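Local coordinates for RND efflux system, outer membrane lipoprotein, NodT family (Burkholderia mallei, PDB 6U94), which probably serves as the outer membrane factor of an RND-type system, taking part in efflux across the outer membrane, at residues D71-V74 against A75-I79; E81-L85 against Y86-R90; E389-V392 against K393-A397. All coordinates share one frame; numbering follows the deposited sequence.

Interaction 1. Residues D71-V74 against A75-I79; sequences DLRV and ATLDI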
ATOM      1  N   ASP A  71      16.681 -14.055 -13.394  1.00 98.36           N
ATOM      2  CA  ASP A  71      16.627 -14.934 -12.240  1.00 98.27           C
ATOM      3  C   ASP A  71      16.130 -14.153 -11.023  1.00 90.89           C
ATOM      4  O   ASP A  71      16.054 -12.921 -11.028  1.00 88.64           O
ATOM      5  CB  ASP A  71      17.995 -15.576 -11.993  1.00105.24           C
ATOM      6  CG  ASP A  71      18.889 -14.746 -11.094  1.00110.01           C
ATOM      7  OD1 ASP A  71      19.483 -15.323 -10.159  1.00112.25           O
ATOM      8  OD2 ASP A  71      18.994 -13.524 -11.313  1.00110.79           O
ATOM      9  N   LEU A  72      15.768 -14.891  -9.970  1.00 88.00           N
ATOM     10  CA  LEU A  72      15.145 -14.250  -8.817  1.00 88.99           C
ATOM     11  C   LEU A  72      16.102 -13.304  -8.107  1.00 87.22           C
ATOM     12  O   LEU A  72      15.663 -12.310  -7.516  1.00 81.29           O
ATOM     13  CB  LEU A  72      14.616 -15.300  -7.842  1.00 90.09           C
ATOM     14  CG  LEU A  72      13.374 -16.050  -8.323  1.00 91.01           C
ATOM     15  CD1 LEU A  72      12.708 -16.766  -7.163  1.00 92.98           C
ATOM     16  CD2 LEU A  72      12.396 -15.109  -9.016  1.00 86.44           C
ATOM     17  N   ARG A  73      17.406 -13.586  -8.154  1.00 86.56           N
ATOM     18  CA  ARG A  73      18.366 -12.667  -7.551  1.00 88.33           C
ATOM     19  C   ARG A  73      18.344 -11.314  -8.255  1.00 90.20           C
ATOM     20  O   ARG A  73      18.405 -10.265  -7.602  1.00 89.80           O
ATOM     21  CB  ARG A  73      19.771 -13.267  -7.584  1.00 92.12           C
ATOM     22  CG  ARG A  73      20.782 -12.504  -6.742  1.00 93.36           C
ATOM     23  CD  ARG A  73      22.171 -13.132  -6.812  1.00 94.33           C
ATOM     24  NE  ARG A  73      22.714 -13.111  -8.167  1.00100.35           N
ATOM     25  CZ  ARG A  73      23.209 -12.025  -8.756  1.00106.16           C
ATOM     26  NH1 ARG A  73      23.225 -10.862  -8.113  1.00104.63           N
ATOM     27  NH2 ARG A  73      23.682 -12.100  -9.993  1.00110.74           N
ATOM     28  N   VAL A  74      18.244 -11.320  -9.585  1.00 88.92           N
ATOM     29  CA  VAL A  74      18.159 -10.067 -10.328  1.00 85.21           C
ATOM     30  C   VAL A  74      16.805  -9.404 -10.101  1.00 86.27           C
ATOM     31  O   VAL A  74      16.715  -8.176  -9.972  1.00 80.53           O
ATOM     32  CB  VAL A  74      18.436 -10.316 -11.822  1.00 82.23           C
ATOM     33  CG1 VAL A  74      18.006  -9.121 -12.661  1.00 82.41           C
ATOM     34  CG2 VAL A  74      19.913 -10.608 -12.040  1.00 80.03           C
ATOM     35  N   ALA A  75      15.733 -10.201 -10.046  1.00 84.19           N
ATOM     36  CA  ALA A  75      14.418  -9.648  -9.744  1.00 78.59           C
ATOM     37  C   ALA A  75      14.424  -8.934  -8.399  1.00 79.67           C
ATOM     38  O   ALA A  75      13.837  -7.854  -8.257  1.00 80.25           O
ATOM     39  CB  ALA A  75      13.363 -10.753  -9.761  1.00 74.10           C
ATOM     40  N   THR A  76      15.095  -9.520  -7.403  1.00 78.97           N
ATOM     41  CA  THR A  76      15.258  -8.854  -6.115  1.00 80.49           C
ATOM     42  C   THR A  76      15.992  -7.525  -6.268  1.00 83.60           C
ATOM     43  O   THR A  76      15.631  -6.529  -5.627  1.00 80.59           O
ATOM     44  CB  THR A  76      15.994  -9.782  -5.145  1.00 81.86           C
ATOM     45  OG1 THR A  76      15.086 -10.777  -4.656  1.00 78.43           O
ATOM     46  CG2 THR A  76      16.577  -9.005  -3.969  1.00 83.49           C
ATOM     47  N   LEU A  77      17.015  -7.484  -7.129  1.00 82.43           N
ATOM     48  CA  LEU A  77      17.737  -6.236  -7.362  1.00 78.18           C
ATOM     49  C   LEU A  77      16.884  -5.220  -8.116  1.00 78.64           C
ATOM     50  O   LEU A  77      17.057  -4.010  -7.931  1.00 74.16           O
ATOM     51  CB  LEU A  77      19.028  -6.510  -8.134  1.00 76.83           C
ATOM     52  CG  LEU A  77      20.153  -7.271  -7.426  1.00 78.03           C
ATOM     53  CD1 LEU A  77      21.254  -7.591  -8.421  1.00 73.73           C
ATOM     54  CD2 LEU A  77      20.705  -6.470  -6.254  1.00 71.95           C
ATOM     55  N   ASP A  78      15.973  -5.686  -8.974  1.00 78.38           N
ATOM     56  CA  ASP A  78      15.127  -4.769  -9.730  1.00 77.52           C
ATOM     57  C   ASP A  78      14.055  -4.145  -8.844  1.00 77.09           C
ATOM     58  O   ASP A  78      13.767  -2.948  -8.957  1.00 73.46           O
ATOM     59  CB  ASP A  78      14.489  -5.496 -10.913  1.00 80.76           C
ATOM     60  CG  ASP A  78      15.496  -5.855 -11.992  1.00 91.41           C
ATOM     61  OD1 ASP A  78      16.665  -5.423 -11.890  1.00 97.50           O
ATOM     62  OD2 ASP A  78      15.118  -6.570 -12.943  1.00 94.22           O
ATOM     63  N   ILE A  79      13.453  -4.947  -7.965  1.00 77.93           N
ATOM     64  CA  ILE A  79      12.479  -4.420  -7.016  1.00 73.69           C
ATOM     65  C   ILE A  79      13.138  -3.404  -6.096  1.00 76.45           C
ATOM     66  O   ILE A  79      12.546  -2.373  -5.755  1.00 81.28           O
ATOM     67  CB  ILE A  79      11.839  -5.577  -6.227  1.00 73.86           C
ATOM     68  CG1 ILE A  79      11.065  -6.497  -7.171  1.00 77.34           C
ATOM     69  CG2 ILE A  79      10.933  -5.046  -5.129  1.00 72.12           C
ATOM     70  CD1 ILE A  79      10.751  -7.855  -6.580  1.00 75.80           C
TER

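Interaction 2. Residues E81-L85 against Y86-R90; sequences EARAL and YRIQR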
ATOM      1  N   GLU A  81      15.773  -1.500  -6.843  1.00 84.38           N
ATOM      2  CA  GLU A  81      16.043  -0.286  -7.608  1.00 85.67           C
ATOM      3  C   GLU A  81      14.765   0.501  -7.869  1.00 81.19           C
ATOM      4  O   GLU A  81      14.762   1.735  -7.783  1.00 81.69           O
ATOM      5  CB  GLU A  81      16.732  -0.634  -8.926  1.00 86.65           C
ATOM      6  CG  GLU A  81      16.934   0.560  -9.849  1.00 91.76           C
ATOM      7  CD  GLU A  81      17.541   0.175 -11.187  1.00101.72           C
ATOM      8  OE1 GLU A  81      17.826  -1.027 -11.396  1.00103.16           O
ATOM      9  OE2 GLU A  81      17.735   1.076 -12.030  1.00105.49           O
ATOM     10  N   ALA A  82      13.673  -0.195  -8.196  1.00 77.67           N
ATOM     11  CA  ALA A  82      12.420   0.484  -8.510  1.00 74.82           C
ATOM     12  C   ALA A  82      11.877   1.220  -7.293  1.00 72.91           C
ATOM     13  O   ALA A  82      11.457   2.377  -7.394  1.00 73.51           O
ATOM     14  CB  ALA A  82      11.396  -0.522  -9.036  1.00 71.24           C
ATOM     15  N   ARG A  83      11.880   0.561  -6.131  1.00 72.77           N
ATOM     16  CA  ARG A  83      11.391   1.200  -4.914  1.00 72.20           C
ATOM     17  C   ARG A  83      12.193   2.454  -4.587  1.00 76.33           C
ATOM     18  O   ARG A  83      11.629   3.467  -4.156  1.00 78.46           O
ATOM     19  CB  ARG A  83      11.442   0.211  -3.749  1.00 70.41           C
ATOM     20  CG  ARG A  83      10.384  -0.875  -3.821  1.00 70.24           C
ATOM     21  CD  ARG A  83      10.689  -2.012  -2.863  1.00 73.02           C
ATOM     22  NE  ARG A  83      10.910  -1.542  -1.499  1.00 71.84           N
ATOM     23  CZ  ARG A  83       9.936  -1.287  -0.632  1.00 70.46           C
ATOM     24  NH1 ARG A  83       8.670  -1.448  -0.991  1.00 64.88           N
ATOM     25  NH2 ARG A  83      10.231  -0.866   0.591  1.00 73.23           N
ATOM     26  N   ALA A  84      13.511   2.406  -4.792  1.00 75.59           N
ATOM     27  CA  ALA A  84      14.338   3.583  -4.549  1.00 74.57           C
ATOM     28  C   ALA A  84      14.017   4.705  -5.526  1.00 78.82           C
ATOM     29  O   ALA A  84      14.204   5.883  -5.199  1.00 81.41           O
ATOM     30  CB  ALA A  84      15.821   3.216  -4.634  1.00 73.31           C
ATOM     31  N   LEU A  85      13.526   4.366  -6.720  1.00 76.56           N
ATOM     32  CA  LEU A  85      13.241   5.397  -7.710  1.00 77.84           C
ATOM     33  C   LEU A  85      11.996   6.198  -7.347  1.00 76.22           C
ATOM     34  O   LEU A  85      11.982   7.425  -7.490  1.00 79.69           O
ATOM     35  CB  LEU A  85      13.087   4.774  -9.096  1.00 78.20           C
ATOM     36  CG  LEU A  85      14.389   4.480  -9.845  1.00 87.70           C
ATOM     37  CD1 LEU A  85      14.107   3.953 -11.243  1.00 91.76           C
ATOM     38  CD2 LEU A  85      15.261   5.725  -9.903  1.00 89.72           C
ATOM     39  N   TYR A  86      10.943   5.531  -6.869  1.00 73.43           N
ATOM     40  CA  TYR A  86       9.649   6.181  -6.730  1.00 74.61           C
ATOM     41  C   TYR A  86       9.012   6.078  -5.351  1.00 73.02           C
ATOM     42  O   TYR A  86       8.001   6.747  -5.126  1.00 74.35           O
ATOM     43  CB  TYR A  86       8.657   5.613  -7.759  1.00 72.80           C
ATOM     44  CG  TYR A  86       7.853   4.446  -7.234  1.00 72.30           C
ATOM     45  CD1 TYR A  86       8.421   3.183  -7.117  1.00 73.09           C
ATOM     46  CD2 TYR A  86       6.527   4.607  -6.847  1.00 69.38           C
ATOM     47  CE1 TYR A  86       7.690   2.113  -6.630  1.00 70.80           C
ATOM     48  CE2 TYR A  86       5.789   3.547  -6.359  1.00 68.78           C
ATOM     49  CZ  TYR A  86       6.376   2.300  -6.253  1.00 71.02           C
ATOM     50  OH  TYR A  86       5.648   1.234  -5.770  1.00 68.28           O
ATOM     51  N   ARG A  87       9.546   5.278  -4.430  1.00 75.45           N
ATOM     52  CA  ARG A  87       8.789   4.996  -3.217  1.00 75.76           C
ATOM     53  C   ARG A  87       9.537   5.333  -1.931  1.00 78.44           C
ATOM     54  O   ARG A  87       8.963   5.960  -1.035  1.00 78.87           O
ATOM     55  CB  ARG A  87       8.367   3.526  -3.196  1.00 77.34           C
ATOM     56  CG  ARG A  87       7.298   3.219  -2.162  1.00 75.09           C
ATOM     57  CD  ARG A  87       6.671   1.862  -2.410  1.00 76.04           C
ATOM     58  NE  ARG A  87       5.550   1.603  -1.512  1.00 77.29           N
ATOM     59  CZ  ARG A  87       4.893   0.449  -1.450  1.00 78.54           C
ATOM     60  NH1 ARG A  87       5.245  -0.564  -2.234  1.00 74.64           N
ATOM     61  NH2 ARG A  87       3.884   0.306  -0.601  1.00 76.08           N
ATOM     62  N   ILE A  88      10.803   4.918  -1.824  1.00 81.04           N
ATOM     63  CA  ILE A  88      11.523   5.043  -0.556  1.00 82.62           C
ATOM     64  C   ILE A  88      11.622   6.504  -0.131  1.00 84.27           C
ATOM     65  O   ILE A  88      11.394   6.844   1.036  1.00 82.42           O
ATOM     66  CB  ILE A  88      12.915   4.395  -0.658  1.00 86.19           C
ATOM     67  CG1 ILE A  88      12.805   2.963  -1.181  1.00 85.20           C
ATOM     68  CG2 ILE A  88      13.605   4.406   0.697  1.00 88.31           C
ATOM     69  CD1 ILE A  88      12.014   2.051  -0.280  1.00 82.79           C
ATOM     70  N   GLN A  89      11.961   7.387  -1.070  1.00 87.82           N
ATOM     71  CA  GLN A  89      12.161   8.790  -0.735  1.00 94.50           C
ATOM     72  C   GLN A  89      10.866   9.590  -0.674  1.00 94.54           C
ATOM     73  O   GLN A  89      10.877  10.707  -0.146  1.00 95.17           O
ATOM     74  CB  GLN A  89      13.121   9.441  -1.734  1.00102.66           C
ATOM     75  CG  GLN A  89      14.572   8.998  -1.588  1.00111.04           C
ATOM     76  CD  GLN A  89      15.231   9.492  -0.305  1.00118.61           C
ATOM     77  OE1 GLN A  89      14.588  10.098   0.553  1.00120.92           O
ATOM     78  NE2 GLN A  89      16.528   9.238  -0.176  1.00123.34           N
ATOM     79  N   ARG A  90       9.760   9.064  -1.195  1.00 95.32           N
ATOM     80  CA  ARG A  90       8.469   9.721  -1.060  1.00100.41           C
ATOM     81  C   ARG A  90       7.739   9.321   0.216  1.00109.25           C
ATOM     82  O   ARG A  90       6.574   9.692   0.393  1.00109.53           O
ATOM     83  CB  ARG A  90       7.595   9.434  -2.281  1.00 93.83           C
ATOM     84  CG  ARG A  90       7.766  10.447  -3.397  1.00 89.83           C
ATOM     85  CD  ARG A  90       6.649  10.325  -4.409  1.00 82.15           C
ATOM     86  NE  ARG A  90       7.113   9.789  -5.683  1.00 81.35           N
ATOM     87  CZ  ARG A  90       6.303   9.356  -6.642  1.00 78.13           C
ATOM     88  NH1 ARG A  90       4.988   9.388  -6.465  1.00 69.90           N
ATOM     89  NH2 ARG A  90       6.807   8.886  -7.776  1.00 77.49           N
TER

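Interaction 3. Residues E389-V392 against K393-A397; sequences EREV and KAQEA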
ATOM      1  N   GLU A 389      -9.834   5.134   4.355  1.00 55.04           N
ATOM      2  CA  GLU A 389     -11.161   5.359   3.795  1.00 60.32           C
ATOM      3  C   GLU A 389     -11.924   6.396   4.604  1.00 62.85           C
ATOM      4  O   GLU A 389     -12.741   7.138   4.046  1.00 64.74           O
ATOM      5  CB  GLU A 389     -11.940   4.043   3.730  1.00 68.40           C
ATOM      6  CG  GLU A 389     -11.227   2.911   2.990  1.00 76.94           C
ATOM      7  CD  GLU A 389     -11.298   3.035   1.476  1.00 83.08           C
ATOM      8  OE1 GLU A 389     -10.854   2.090   0.787  1.00 83.32           O
ATOM      9  OE2 GLU A 389     -11.799   4.064   0.974  1.00 83.67           O
ATOM     10  N   ARG A 390     -11.667   6.464   5.913  1.00 62.85           N
ATOM     11  CA  ARG A 390     -12.241   7.524   6.733  1.00 71.70           C
ATOM     12  C   ARG A 390     -11.693   8.885   6.323  1.00 70.27           C
ATOM     13  O   ARG A 390     -12.446   9.858   6.206  1.00 66.91           O
ATOM     14  CB  ARG A 390     -11.952   7.258   8.211  1.00 76.16           C
ATOM     15  CG  ARG A 390     -13.165   6.878   9.039  1.00 80.41           C
ATOM     16  CD  ARG A 390     -12.759   5.972  10.188  1.00 84.64           C
ATOM     17  NE  ARG A 390     -11.591   6.484  10.898  1.00 88.51           N
ATOM     18  CZ  ARG A 390     -10.717   5.718  11.544  1.00 90.13           C
ATOM     19  NH1 ARG A 390     -10.874   4.400  11.564  1.00 79.84           N
ATOM     20  NH2 ARG A 390      -9.680   6.268  12.161  1.00 95.26           N
ATOM     21  N   GLU A 391     -10.380   8.967   6.090  1.00 67.32           N
ATOM     22  CA  GLU A 391      -9.771  10.235   5.704  1.00 68.78           C
ATOM     23  C   GLU A 391     -10.257  10.700   4.338  1.00 70.23           C
ATOM     24  O   GLU A 391     -10.404  11.908   4.104  1.00 72.96           O
ATOM     25  CB  GLU A 391      -8.250  10.113   5.716  1.00 70.41           C
ATOM     26  CG  GLU A 391      -7.625  10.412   7.067  1.00 81.11           C
ATOM     27  CD  GLU A 391      -7.916  11.828   7.538  1.00 92.28           C
ATOM     28  OE1 GLU A 391      -7.935  12.748   6.690  1.00 96.53           O
ATOM     29  OE2 GLU A 391      -8.126  12.021   8.753  1.00 96.95           O
ATOM     30  N   VAL A 392     -10.503   9.761   3.422  1.00 61.13           N
ATOM     31  CA  VAL A 392     -11.020  10.125   2.105  1.00 59.02           C
ATOM     32  C   VAL A 392     -12.381  10.805   2.236  1.00 61.05           C
ATOM     33  O   VAL A 392     -12.624  11.867   1.648  1.00 59.77           O
ATOM     34  CB  VAL A 392     -11.095   8.883   1.199  1.00 55.42           C
ATOM     35  CG1 VAL A 392     -11.866   9.194  -0.071  1.00 54.16           C
ATOM     36  CG2 VAL A 392      -9.696   8.385   0.859  1.00 45.94           C
ATOM     37  N   LYS A 393     -13.286  10.205   3.015  1.00 62.65           N
ATOM     38  CA  LYS A 393     -14.619  10.782   3.181  1.00 73.08           C
ATOM     39  C   LYS A 393     -14.558  12.125   3.897  1.00 74.39           C
ATOM     40  O   LYS A 393     -15.306  13.050   3.557  1.00 81.20           O
ATOM     41  CB  LYS A 393     -15.523   9.804   3.933  1.00 76.99           C
ATOM     42  CG  LYS A 393     -15.935   8.603   3.099  1.00 83.88           C
ATOM     43  CD  LYS A 393     -16.444   7.469   3.971  1.00 91.08           C
ATOM     44  CE  LYS A 393     -16.809   6.244   3.143  1.00 94.67           C
ATOM     45  NZ  LYS A 393     -18.067   6.442   2.369  1.00 97.95           N
ATOM     46  N   ALA A 394     -13.676  12.254   4.889  1.00 71.20           N
ATOM     47  CA  ALA A 394     -13.511  13.537   5.560  1.00 67.91           C
ATOM     48  C   ALA A 394     -12.965  14.589   4.605  1.00 72.03           C
ATOM     49  O   ALA A 394     -13.431  15.735   4.596  1.00 76.73           O
ATOM     50  CB  ALA A 394     -12.595  13.384   6.772  1.00 62.80           C
ATOM     51  N   GLN A 395     -11.980  14.214   3.787  1.00 67.41           N
ATOM     52  CA  GLN A 395     -11.404  15.160   2.841  1.00 67.41           C
ATOM     53  C   GLN A 395     -12.415  15.571   1.778  1.00 68.36           C
ATOM     54  O   GLN A 395     -12.359  16.698   1.275  1.00 70.32           O
ATOM     55  CB  GLN A 395     -10.158  14.555   2.192  1.00 67.01           C
ATOM     56  CG  GLN A 395      -9.199  15.569   1.595  1.00 69.67           C
ATOM     57  CD  GLN A 395      -8.455  16.371   2.652  1.00 71.90           C
ATOM     58  OE1 GLN A 395      -7.901  17.430   2.363  1.00 75.24           O
ATOM     59  NE2 GLN A 395      -8.432  15.862   3.879  1.00 69.72           N
ATOM     60  N   GLU A 396     -13.341  14.679   1.424  1.00 66.60           N
ATOM     61  CA  GLU A 396     -14.334  15.011   0.408  1.00 65.82           C
ATOM     62  C   GLU A 396     -15.361  16.007   0.940  1.00 67.17           C
ATOM     63  O   GLU A 396     -15.765  16.928   0.221  1.00 64.09           O
ATOM     64  CB  GLU A 396     -15.017  13.740  -0.094  1.00 67.49           C
ATOM     65  CG  GLU A 396     -14.160  12.930  -1.057  1.00 72.91           C
ATOM     66  CD  GLU A 396     -14.785  11.600  -1.429  1.00 74.79           C
ATOM     67  OE1 GLU A 396     -15.647  11.109  -0.671  1.00 75.44           O
ATOM     68  OE2 GLU A 396     -14.411  11.045  -2.484  1.00 79.65           O
ATOM     69  N   ALA A 397     -15.794  15.838   2.193  1.00 67.67           N
ATOM     70  CA  ALA A 397     -16.704  16.811   2.788  1.00 73.51           C
ATOM     71  C   ALA A 397     -16.005  18.141   3.027  1.00 73.20           C
ATOM     72  O   ALA A 397     -16.637  19.201   2.943  1.00 78.67           O
ATOM     73  CB  ALA A 397     -17.281  16.266   4.096  1.00 58.81           C
TER

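Interaction 1. Residues D71-V74 against A75-I79
Ala75 donates its backbone N to Asp71 O at 2.9 Å, the first of four successive i to i+4 bonds across the contact. The acceptor residue is the N-cap of helix 72-86. The Asp71 carboxylate reaches forward over the first turn, where OD2 takes the Val74 N-H at 2.9 Å from above the carboxylate plane and OD1 takes Arg73 N more weakly, so two N-H groups at the start of the helix are capped by one side chain. Thr76 follows and meets Leu72 O twice: its N lies 2.8 Å from that oxygen, and its OG1, set beside the backbone N by a chi1 of -77°, adds a weak bond to it from the side chain. At Leu77 the main chain bonds to Arg73 O while the side chain runs alongside that of Arg73, both pointing the same way. Arg73 leaves the helix with CG opposite the backbone N (chi1 -169°) and bends at chi3, which brings NH1 to 3.8 Å from Leu77 CD1, a van der Waals contact between a leucine methyl and the guanidinium; its NE forms a long, weak ion pair with Glu150. Asp78 donates N to Val74 O at 2.8 Å, and its carboxylate reaches back over the preceding turn, with OD2 3.9 Å from Val74 CG1. That same OD2 forms a salt bridge with Arg70, just before the cap. Ile79, without a side-chain contact to 71-74, faces the bundle instead. Thr76 and Ile79 rest on Phe138 of helix 132-142 and, with Leu72, on helix 156-203, whereas Arg73 touches helix 146-152 and Asp78 and Ile79 meet helix 211-247.

Interaction 2. Residues E81-L85 against Y86-R90
Arg83 lays its guanidinium against the end of Ile88, NH2 coming within 3.5 Å of Ile88 CD1 as the two side chains pass at an angle. This is the C-terminal end of helix 72-86: Arg87 is the first residue to leave helical backbone angles, and the last turn closes with an i to i+4 bond and an i to i+5 bond that share one carbonyl. Arg83 O accepts Arg87 N at 2.8 Å and Ile88 N at 2.9 Å, the donors arriving from opposite faces of the carbonyl plane. The wider i+5 turn also brings the Ile88 side chain back over the helix, with CG1 3.2 Å from that same oxygen. Arg87 runs extended from CG to NE, and its NH1 stands 3.7 Å from Arg83 NH1, at the edge of the Arg83 guanidinium, with the two planes 57° apart. Both NH1 atoms form salt bridges with Glu169 of helix 156-203, one to each carboxylate oxygen, so the shared anion accounts for the close approach of two like charges. Arg83 NH2 is held further by the carbonyls of Ala126 and Val128. The Tyr86 hydroxyl joins the same cluster, hydrogen-bonded to Glu169 and Asn172, while one face of its ring carries Arg87 CB 3.7 Å above the centre. The Tyr86 main chain donates N to Ala82 O, and the ring presents its edge to this same carbonyl, with Tyr86 CD1 3.2 Å from Ala82 O.

Interaction 3. Residues E389-V392 against K393-A397
Glu396 packs back on Val392, one turn earlier. Its CB sits 3.5 Å from Val392 O, the carbonyl that also accepts Glu396 N at 2.9 Å. CG, placed opposite the carbonyl carbon by a chi1 of -76°, comes closer still, 3.3 Å from Val392 O. From there the chain runs on extended, side by side with Val392: CD approaches Val392 CG1, and the tip oxygen OE2 ends 4.0 Å from that methyl. The turn belongs to the long helix 362-415, which forms a hairpin with helix 421-454, consistent with the elongated helical bundle of outer membrane factors. The i to i+4 hydrogen bonds repeat through Gln395, Ala394 and Lys393, the last the longest, with Lys393 N 3.3 Å from Glu389 O. The straight aliphatic part of Lys393 passes the same carbonyl, its CG 3.6 Å from Glu389 O. The bend comes at chi4, about the CD-CE bond, and NZ stays 6.8 Å from Glu389 OE2, too far for a salt bridge; Glu389 OE1 is paired with Arg385 instead. Gln395 and Glu391 face helix 421-454, where both touch Tyr440.

Going from the N terminus, interaction 1 caps and starts helix 72-86, and interaction 2 ends the same helix, their centres 15 Å apart. Each closes only local turns, since its two segments adjoin in sequence, and the three contacts follow in series with none enclosing or crossing another. Together the first two set both ends of a short helix laid against helices 156-203 and 211-247. Interaction 3 comes some 300 residues later, within helix 362-415, in the second outer membrane efflux protein region, and lies beside helix 421-454. It touches neither of the others: its nearest atoms are about 15 Å from interaction 2 and about 24 Å from interaction 1.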